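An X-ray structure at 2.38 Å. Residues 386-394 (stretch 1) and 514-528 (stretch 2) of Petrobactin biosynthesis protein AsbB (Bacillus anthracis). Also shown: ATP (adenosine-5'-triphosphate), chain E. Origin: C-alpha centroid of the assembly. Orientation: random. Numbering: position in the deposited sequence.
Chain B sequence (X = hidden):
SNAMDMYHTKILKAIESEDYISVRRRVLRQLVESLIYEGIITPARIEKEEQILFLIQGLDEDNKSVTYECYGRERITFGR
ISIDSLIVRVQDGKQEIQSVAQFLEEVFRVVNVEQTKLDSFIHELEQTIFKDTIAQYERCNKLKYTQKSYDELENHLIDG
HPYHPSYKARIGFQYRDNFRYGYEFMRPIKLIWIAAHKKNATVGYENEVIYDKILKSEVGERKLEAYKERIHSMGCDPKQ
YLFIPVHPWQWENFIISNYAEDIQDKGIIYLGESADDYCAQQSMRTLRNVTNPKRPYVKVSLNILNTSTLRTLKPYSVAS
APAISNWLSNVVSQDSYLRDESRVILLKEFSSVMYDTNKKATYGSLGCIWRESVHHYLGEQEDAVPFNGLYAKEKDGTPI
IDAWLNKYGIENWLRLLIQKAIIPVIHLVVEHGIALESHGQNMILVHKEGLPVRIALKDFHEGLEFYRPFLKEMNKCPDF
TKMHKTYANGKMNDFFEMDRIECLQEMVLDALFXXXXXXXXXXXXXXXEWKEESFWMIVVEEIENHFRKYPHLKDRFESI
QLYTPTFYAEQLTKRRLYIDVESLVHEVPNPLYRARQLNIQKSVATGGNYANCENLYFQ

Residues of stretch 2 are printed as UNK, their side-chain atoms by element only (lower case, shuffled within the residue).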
ATOM      1  N   PRO B 386       7.885  22.959  21.996  1.00 38.89           N
ATOM      2  CA  PRO B 386       6.736  22.879  21.086  1.00 36.19           C
ATOM      3  C   PRO B 386       5.442  23.137  21.827  1.00 42.40           C
ATOM      4  O   PRO B 386       5.268  22.665  22.950  1.00 47.55           O
ATOM      5  CB  PRO B 386       6.763  21.434  20.586  1.00 31.17           C
ATOM      6  CG  PRO B 386       7.833  20.731  21.365  1.00 38.08           C
ATOM      7  CD  PRO B 386       8.743  21.765  21.935  1.00 45.85           C
ATOM      8  N   PHE B 387       4.525  23.858  21.206  1.00 39.93           N
ATOM      9  CA  PHE B 387       3.381  24.347  21.946  1.00 36.75           C
ATOM     10  C   PHE B 387       2.489  23.225  22.486  1.00 41.23           C
ATOM     11  O   PHE B 387       2.027  23.308  23.612  1.00 40.46           O
ATOM     12  CB  PHE B 387       2.611  25.386  21.147  1.00 37.34           C
ATOM     13  CG  PHE B 387       1.649  26.195  21.963  1.00 39.25           C
ATOM     14  CD1 PHE B 387       2.048  27.376  22.545  1.00 37.16           C
ATOM     15  CD2 PHE B 387       0.347  25.767  22.153  1.00 37.64           C
ATOM     16  CE1 PHE B 387       1.154  28.139  23.280  1.00 40.64           C
ATOM     17  CE2 PHE B 387      -0.532  26.514  22.891  1.00 43.38           C
ATOM     18  CZ  PHE B 387      -0.130  27.711  23.449  1.00 38.04           C
ATOM     19  N   ASN B 388       2.281  22.160  21.721  1.00 39.67           N
ATOM     20  CA  ASN B 388       1.567  21.011  22.273  1.00 44.28           C
ATOM     21  C   ASN B 388       2.316  20.308  23.434  1.00 47.28           C
ATOM     22  O   ASN B 388       1.741  19.532  24.183  1.00 42.10           O
ATOM     23  CB  ASN B 388       1.179  20.007  21.183  1.00 45.49           C
ATOM     24  CG  ASN B 388       2.388  19.370  20.511  1.00 53.67           C
ATOM     25  OD1 ASN B 388       3.382  20.041  20.209  1.00 55.23           O
ATOM     26  ND2 ASN B 388       2.299  18.069  20.257  1.00 52.62           N
ATOM     27  N   GLY B 389       3.595  20.584  23.595  1.00 40.57           N
ATOM     28  CA  GLY B 389       4.272  20.125  24.788  1.00 44.13           C
ATOM     29  C   GLY B 389       3.639  20.645  26.074  1.00 40.37           C
ATOM     30  O   GLY B 389       3.629  19.962  27.092  1.00 48.33           O
ATOM     31  N   LEU B 390       3.093  21.851  26.029  1.00 39.11           N
ATOM     32  CA  LEU B 390       2.528  22.465  27.224  1.00 39.06           C
ATOM     33  C   LEU B 390       1.419  21.629  27.895  1.00 43.02           C
ATOM     34  O   LEU B 390       1.194  21.735  29.094  1.00 48.40           O
ATOM     35  CB  LEU B 390       2.046  23.868  26.914  1.00 37.63           C
ATOM     36  CG  LEU B 390       3.122  24.796  26.311  1.00 43.43           C
ATOM     37  CD1 LEU B 390       2.515  26.096  25.897  1.00 34.40           C
ATOM     38  CD2 LEU B 390       4.319  25.038  27.205  1.00 39.64           C
ATOM     39  N   TYR B 391       0.661  20.891  27.105  1.00 37.30           N
ATOM     40  CA  TYR B 391      -0.309  19.928  27.629  1.00 40.63           C
ATOM     41  C   TYR B 391       0.121  18.463  27.611  1.00 39.46           C
ATOM     42  O   TYR B 391      -0.683  17.591  27.872  1.00 42.07           O
ATOM     43  CB  TYR B 391      -1.719  20.149  27.068  1.00 41.19           C
ATOM     44  CG  TYR B 391      -1.797  20.443  25.589  1.00 40.11           C
ATOM     45  CD1 TYR B 391      -1.891  19.405  24.645  1.00 34.63           C
ATOM     46  CD2 TYR B 391      -1.786  21.759  25.119  1.00 46.69           C
ATOM     47  CE1 TYR B 391      -1.977  19.667  23.260  1.00 36.10           C
ATOM     48  CE2 TYR B 391      -1.861  22.036  23.721  1.00 42.01           C
ATOM     49  CZ  TYR B 391      -1.973  20.987  22.809  1.00 43.99           C
ATOM     50  OH  TYR B 391      -2.056  21.256  21.444  1.00 45.46           O
ATOM     51  N   ALA B 392       1.361  18.186  27.212  1.00 37.75           N
ATOM     52  CA  ALA B 392       1.879  16.812  27.305  1.00 40.13           C
ATOM     53  C   ALA B 392       2.060  16.364  28.749  1.00 37.51           C
ATOM     54  O   ALA B 392       2.204  17.192  29.645  1.00 41.89           O
ATOM     55  CB  ALA B 392       3.205  16.663  26.547  1.00 36.28           C
ATOM     56  N   LYS B 393       2.083  15.053  28.956  1.00 43.52           N
ATOM     57  CA  LYS B 393       2.355  14.475  30.272  1.00 49.66           C
ATOM     58  C   LYS B 393       3.482  13.453  30.196  1.00 52.68           C
ATOM     59  O   LYS B 393       3.783  12.929  29.121  1.00 55.79           O
ATOM     60  CB  LYS B 393       1.109  13.790  30.820  1.00 49.94           C
ATOM     61  CG  LYS B 393      -0.045  14.708  31.073  1.00 52.49           C
ATOM     62  CD  LYS B 393      -1.302  13.890  31.184  1.00 61.14           C
ATOM     63  CE  LYS B 393      -2.507  14.664  30.694  1.00 68.96           C
ATOM     64  NZ  LYS B 393      -3.764  14.137  31.322  1.00 75.11           N
ATOM     65  N   GLU B 394       4.108  13.192  31.343  1.00 48.45           N
ATOM     66  CA  GLU B 394       5.143  12.172  31.485  1.00 55.17           C
ATOM     67  C   GLU B 394       4.487  10.797  31.480  1.00 58.57           C
ATOM     68  O   GLU B 394       3.281  10.683  31.735  1.00 53.00           O
ATOM     69  CB  GLU B 394       5.926  12.355  32.796  1.00 61.06           C
ATOM     70  CG  GLU B 394       6.638  13.677  32.962  1.00 71.22           C
ATOM     71  CD  GLU B 394       7.915  13.794  32.120  1.00 85.49           C
ATOM     72  OE1 GLU B 394       8.079  13.047  31.126  1.00 87.01           O
ATOM     73  OE2 GLU B 394       8.760  14.651  32.462  1.00 93.87           O
ATOM     74  N   UNK B 514     -10.309  25.454  20.434  1.00 46.86           N
ATOM     75  CA  UNK B 514     -10.911  24.143  20.520  1.00 40.81           C
ATOM     76  C   UNK B 514      -9.899  22.991  20.375  1.00 41.12           C
ATOM     77  O   UNK B 514      -9.851  22.128  21.228  1.00 49.44           O
ATOM     78  c   UNK B 514     -12.327  21.579  19.104  1.00 40.67           C
ATOM     79  c   UNK B 514     -13.011  22.814  19.632  1.00 46.64           C
ATOM     80  c   UNK B 514     -14.321  23.035  18.866  1.00 50.16           C
ATOM     81  c   UNK B 514     -12.075  24.026  19.516  1.00 38.17           C
ATOM     82  N   UNK B 515      -9.091  22.965  19.321  1.00 48.03           N
ATOM     83  CA  UNK B 515      -8.168  21.825  19.116  1.00 51.22           C
ATOM     84  C   UNK B 515      -6.786  21.991  19.733  1.00 53.53           C
ATOM     85  O   UNK B 515      -5.966  21.094  19.631  1.00 63.20           O
ATOM     86  c   UNK B 515     -10.953  19.277  16.812  1.00 87.35           C
ATOM     87  c   UNK B 515      -9.205  20.947  16.965  1.00 66.41           C
ATOM     88  c   UNK B 515      -7.975  21.484  17.620  1.00 47.69           C
ATOM     89  c   UNK B 515     -11.544  19.976  15.738  1.00 88.97           C
ATOM     90  c   UNK B 515     -10.966  21.152  15.282  1.00 82.20           C
ATOM     91  c   UNK B 515      -9.788  19.766  17.413  1.00 72.82           C
ATOM     92  c   UNK B 515      -9.804  21.636  15.897  1.00 78.72           C
ATOM     93  N   UNK B 516      -6.501  23.148  20.314  1.00 49.02           N
ATOM     94  CA  UNK B 516      -5.168  23.364  20.823  1.00 44.41           C
ATOM     95  C   UNK B 516      -5.124  23.891  22.278  1.00 46.17           C
ATOM     96  O   UNK B 516      -4.907  23.115  23.197  1.00 44.29           O
ATOM     97  o   UNK B 516      -2.484  24.048  21.040  1.00 44.96           O
ATOM     98  c   UNK B 516      -4.491  24.302  19.835  1.00 45.12           C
ATOM     99  c   UNK B 516      -3.136  24.722  20.256  1.00 46.62           C
ATOM    100  n   UNK B 516      -2.679  25.853  19.717  1.00 43.76           N
ATOM    101  N   UNK B 517      -5.454  25.163  22.490  1.00 49.49           N
ATOM    102  CA  UNK B 517      -5.292  25.803  23.796  1.00 46.95           C
ATOM    103  C   UNK B 517      -6.256  25.192  24.798  1.00 43.64           C
ATOM    104  O   UNK B 517      -5.999  25.191  25.986  1.00 49.42           O
ATOM    105  c   UNK B 517      -5.735  27.955  25.039  1.00 40.69           C
ATOM    106  c   UNK B 517      -5.471  27.357  23.709  1.00 40.52           C
ATOM    107  c   UNK B 517      -4.254  28.027  23.085  1.00 41.21           C
ATOM    108  N   UNK B 518      -7.349  24.642  24.295  1.00 40.30           N
ATOM    109  CA  UNK B 518      -8.358  24.011  25.115  1.00 40.09           C
ATOM    110  C   UNK B 518      -7.856  22.752  25.797  1.00 43.20           C
ATOM    111  O   UNK B 518      -8.308  22.420  26.882  1.00 47.41           O
ATOM    112  N   UNK B 519      -6.922  22.048  25.165  1.00 39.55           N
ATOM    113  CA  UNK B 519      -6.352  20.834  25.755  1.00 38.68           C
ATOM    114  C   UNK B 519      -5.627  21.166  27.055  1.00 39.89           C
ATOM    115  O   UNK B 519      -5.667  20.393  28.005  1.00 44.68           O
ATOM    116  o   UNK B 519      -6.748  17.667  24.775  1.00 47.98           O
ATOM    117  c   UNK B 519      -6.027  19.634  23.521  1.00 45.11           C
ATOM    118  c   UNK B 519      -5.373  20.166  24.796  1.00 36.51           C
ATOM    119  c   UNK B 519      -6.891  18.375  23.731  1.00 55.04           C
ATOM    120  o   UNK B 519      -7.713  18.096  22.819  1.00 52.47           O
ATOM    121  N   UNK B 520      -4.963  22.315  27.096  1.00 40.28           N
ATOM    122  CA  UNK B 520      -4.333  22.780  28.345  1.00 44.43           C
ATOM    123  C   UNK B 520      -5.371  22.978  29.476  1.00 45.63           C
ATOM    124  O   UNK B 520      -5.141  22.568  30.602  1.00 47.08           O
ATOM    125  c   UNK B 520      -2.732  24.660  29.275  1.00 44.15           C
ATOM    126  c   UNK B 520      -1.636  23.664  29.793  1.00 31.81           C
ATOM    127  c   UNK B 520      -2.129  25.995  28.859  1.00 38.96           C
ATOM    128  c   UNK B 520      -3.534  24.072  28.113  1.00 40.30           C
ATOM    129  N   UNK B 521      -6.507  23.601  29.167  1.00 40.38           N
ATOM    130  CA  UNK B 521      -7.576  23.782  30.139  1.00 38.26           C
ATOM    131  C   UNK B 521      -8.023  22.435  30.727  1.00 41.57           C
ATOM    132  O   UNK B 521      -8.285  22.317  31.920  1.00 48.09           O
ATOM    133  c   UNK B 521      -8.763  24.510  29.504  1.00 30.61           C
ATOM    134  N   UNK B 522      -8.084  21.412  29.893  1.00 35.64           N
ATOM    135  CA  UNK B 522      -8.366  20.067  30.397  1.00 42.41           C
ATOM    136  C   UNK B 522      -7.329  19.541  31.404  1.00 42.28           C
ATOM    137  O   UNK B 522      -7.678  18.910  32.397  1.00 40.78           O
ATOM    138  c   UNK B 522      -9.671  19.271  28.371  1.00 51.51           C
ATOM    139  c   UNK B 522     -11.870  19.641  26.756  1.00 59.04           C
ATOM    140  c   UNK B 522     -10.867  19.680  28.915  1.00 54.61           C
ATOM    141  c   UNK B 522      -9.600  19.049  27.008  1.00 55.09           C
ATOM    142  c   UNK B 522      -8.467  19.073  29.235  1.00 45.93           C
ATOM    143  c   UNK B 522     -11.968  19.856  28.109  1.00 62.13           C
ATOM    144  c   UNK B 522     -10.682  19.238  26.207  1.00 54.24           C
ATOM    145  N   UNK B 523      -6.052  19.771  31.110  1.00 46.22           N
ATOM    146  CA  UNK B 523      -4.971  19.320  31.956  1.00 43.57           C
ATOM    147  C   UNK B 523      -5.008  20.066  33.287  1.00 41.92           C
ATOM    148  O   UNK B 523      -4.910  19.467  34.346  1.00 40.80           O
ATOM    149  c   UNK B 523      -3.611  19.491  31.272  1.00 43.67           C
ATOM    150  c   UNK B 523      -2.505  19.336  32.279  1.00 40.69           C
ATOM    151  c   UNK B 523      -3.446  18.459  30.173  1.00 41.65           C
ATOM    152  N   UNK B 524      -5.235  21.367  33.228  1.00 44.97           N
ATOM    153  CA  UNK B 524      -5.271  22.150  34.439  1.00 41.59           C
ATOM    154  C   UNK B 524      -6.431  21.702  35.332  1.00 42.40           C
ATOM    155  O   UNK B 524      -6.235  21.509  36.533  1.00 42.24           O
ATOM    156  c   UNK B 524      -4.193  25.702  33.272  1.00 37.10           C
ATOM    157  c   UNK B 524      -2.731  23.845  34.161  1.00 38.32           C
ATOM    158  c   UNK B 524      -5.314  23.652  34.126  1.00 37.22           C
ATOM    159  c   UNK B 524      -4.063  24.203  33.430  1.00 42.16           C
ATOM    160  N   UNK B 525      -7.624  21.529  34.749  1.00 41.70           N
ATOM    161  CA  UNK B 525      -8.784  21.027  35.514  1.00 47.90           C
ATOM    162  C   UNK B 525      -8.555  19.642  36.145  1.00 53.82           C
ATOM    163  O   UNK B 525      -8.838  19.422  37.332  1.00 49.79           O
ATOM    164  c   UNK B 525     -10.055  20.989  34.660  1.00 35.04           C
ATOM    165  N   UNK B 526      -8.071  18.692  35.357  1.00 48.42           N
ATOM    166  CA  UNK B 526      -8.030  17.342  35.891  1.00 49.57           C
ATOM    167  C   UNK B 526      -6.841  17.067  36.802  1.00 47.50           C
ATOM    168  O   UNK B 526      -6.933  16.257  37.694  1.00 49.83           O
ATOM    169  c   UNK B 526      -9.545  16.505  34.015  1.00 64.55           C
ATOM    170  c   UNK B 526      -8.209  16.312  34.776  1.00 58.00           C
ATOM    171  o   UNK B 526      -9.500  16.659  32.779  1.00 63.52           O
ATOM    172  o   UNK B 526     -10.627  16.541  34.659  1.00 64.85           O
ATOM    173  N   UNK B 527      -5.711  17.694  36.523  1.00 52.99           N
ATOM    174  CA  UNK B 527      -4.538  17.591  37.375  1.00 50.37           C
ATOM    175  C   UNK B 527      -4.432  18.533  38.582  1.00 52.17           C
ATOM    176  O   UNK B 527      -3.851  18.185  39.609  1.00 54.24           O
ATOM    177  c   UNK B 527      -2.714  14.228  35.042  1.00 59.62           C
ATOM    178  c   UNK B 527      -3.328  15.222  36.004  1.00 50.22           C
ATOM    179  n   UNK B 527      -2.781  12.801  35.495  1.00 69.38           N
ATOM    180  c   UNK B 527      -3.238  16.615  35.409  1.00 52.81           C
ATOM    181  c   UNK B 527      -3.271  17.674  36.524  1.00 58.13           C
ATOM    182  N   UNK B 528      -4.772  19.783  38.359  1.00 48.62           N
ATOM    183  CA  UNK B 528      -4.725  20.794  39.395  1.00 55.04           C
ATOM    184  C   UNK B 528      -6.034  21.300  39.985  1.00 57.16           C
ATOM    185  O   UNK B 528      -6.017  22.199  40.824  1.00 55.83           O
ATOM    186  c   UNK B 528      -0.009  20.366  37.518  1.00 57.34           C
ATOM    187  c   UNK B 528      -0.254  20.435  38.862  1.00 59.49           C
ATOM    188  c   UNK B 528      -2.443  21.387  38.461  1.00 47.70           C
ATOM    189  o   UNK B 528       1.202  19.864  37.100  1.00 59.13           O
ATOM    190  c   UNK B 528      -0.966  20.784  36.622  1.00 48.05           C
ATOM    191  c   UNK B 528      -2.189  21.289  37.104  1.00 41.83           C
ATOM    192  c   UNK B 528      -3.772  21.920  38.989  1.00 52.39           C
ATOM    193  c   UNK B 528      -1.468  20.937  39.326  1.00 51.90           C
TER
HETATM  194  PB  ATP E 617       4.004  19.369   8.895  0.71 84.11           P
HETATM  195  O1B ATP E 617       4.948  18.420   8.200  0.71 79.96           O
HETATM  196  O2B ATP E 617       3.096  20.011   7.880  0.71 83.35           O
HETATM  197  O3B ATP E 617       4.831  20.451   9.683  0.71 56.14           O
HETATM  198  PA  ATP E 617       2.172  17.477   9.569  0.71113.19           P
HETATM  199  O1A ATP E 617       2.653  16.837   8.282  0.71110.20           O
HETATM  200  O2A ATP E 617       0.758  18.035   9.456  0.71109.54           O
HETATM  201  O3A ATP E 617       3.138  18.628   9.966  0.71129.61           O
HETATM  202  O5' ATP E 617       2.215  16.366  10.679  0.71126.49           O
HETATM  203  C5' ATP E 617       2.446  16.691  11.999  0.71119.91           C
HETATM  204  C4' ATP E 617       2.089  15.715  12.971  0.71113.13           C
HETATM  205  O4' ATP E 617       1.942  16.356  14.284  0.71106.95           O
HETATM  206  C3' ATP E 617       0.770  15.121  12.656  0.71112.13           C
HETATM  207  O3' ATP E 617       0.893  13.762  12.490  0.71113.31           O
HETATM  208  C2' ATP E 617      -0.079  15.442  13.817  0.71105.73           C
HETATM  209  O2' ATP E 617      -0.937  14.417  14.093  0.71100.76           O
HETATM  210  C1' ATP E 617       0.926  15.625  14.901  0.71102.06           C
HETATM  211  N9  ATP E 617       0.444  16.262  16.098  0.71 90.74           N
HETATM  212  C8  ATP E 617       0.621  15.769  17.336  0.71 80.07           C
HETATM  213  N7  ATP E 617       0.050  16.617  18.202  0.71 77.72           N
HETATM  214  C5  ATP E 617      -0.486  17.657  17.524  0.71 82.29           C
HETATM  215  C6  ATP E 617      -1.183  18.807  17.922  0.71 77.09           C
HETATM  216  N6  ATP E 617      -1.443  19.030  19.317  0.71 73.57           N
HETATM  217  N1  ATP E 617      -1.599  19.684  16.979  0.71 77.65           N
HETATM  218  C2  ATP E 617      -1.347  19.455  15.673  0.71 82.60           C
HETATM  219  N3  ATP E 617      -0.680  18.354  15.258  0.71 87.43           N
HETATM  220  C4  ATP E 617      -0.237  17.437  16.159  0.71 88.61           C
HETATM  221  O   HOH W   1      -3.783  19.130  20.016  1.00 76.72           O

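Position 514 carries four carbons, forked at the second, and stays out of reach of stretch 1. It is Leu-514.

Position 515 has one carbon and then a ring of six carbons, with no oxygen. The ring leads away from stretch 1. It is Phe-515.

Position 516 has two carbons, the second bearing one oxygen and one nitrogen. The oxygen lies 2.9 Å from Tyr-391 OH and 3.5 Å from Phe-387 CD2, at the ring edge. It is Asn-516, and OD1 accepts a hydrogen bond from Tyr-391 OH.

Position 517 has one carbon carrying two more. Its CB points away, yet one branch carbon comes within 4.0 Å of Phe-387 CE2. It is Val-517; that carbon is CG2.

Position 518 has no side-chain atoms and touches nothing on stretch 1. It is Gly-518.

Position 519 has three carbons, the third carrying two oxygens. Its CB sits over one face of the Tyr-391 ring, 3.6 Å from the centroid, a CH-pi contact. The carboxylate end leads away. It is Glu-519.

Position 520 has four carbons, forked at the second. One end carbon lies 3.5 Å from Leu-390 O, and CB lies 4.2 Å from Tyr-391 CD2. Here the backbones come nearest, the two CA atoms, of Tyr-391 and position 520, 5.0 Å apart. It is Leu-520; the end carbon is CD1.

Position 521 has a single carbon and is out of reach. It is Ala-521.

Position 522 repeats the pattern of one carbon and a six-carbon ring. CA-to-CB points sideways and the ring leads away from stretch 1. It is Phe-522.

Position 523 has three carbons, branched at the first. One branch carbon meets Tyr-391 O at 3.7 Å, Tyr-391 CB at 3.9 Å and Lys-393 CE at 3.9 Å. It is Val-523; that carbon is CG2.

Position 524 has four carbons forked at the second, out of reach: Leu-524. Position 525 has one carbon, also out of reach: Ala-525.

Position 526 has two carbons, the second with two oxygens. It makes no contact with stretch 1. It is Asp-526.

Position 527 has four carbons in a row ending in nitrogen. The last carbon is 3.9 Å from Lys-393 NZ, the nitrogen 4.5 Å from the same NZ. It is Lys-527: two like charges close together, with no bond between them.

Position 528 has one carbon and a six-carbon ring bearing an oxygen, out of reach. It is Tyr-528.

Tyr-391 is the centre of the contact. Its ring packs against Glu-519 and Leu-520; Val-523 meets its CB and O instead. Its hydroxyl donates to Asn-516 OD1 and accepts from ATP N6 at 3.1 Å. A water donates to Tyr-391 OH at 3.1 Å and to Phe-515 O at 3.0 Å. The contact therefore links the helix to the bound nucleotide.

Stretch 2 (514-528) LFNVGELAFVLADKY
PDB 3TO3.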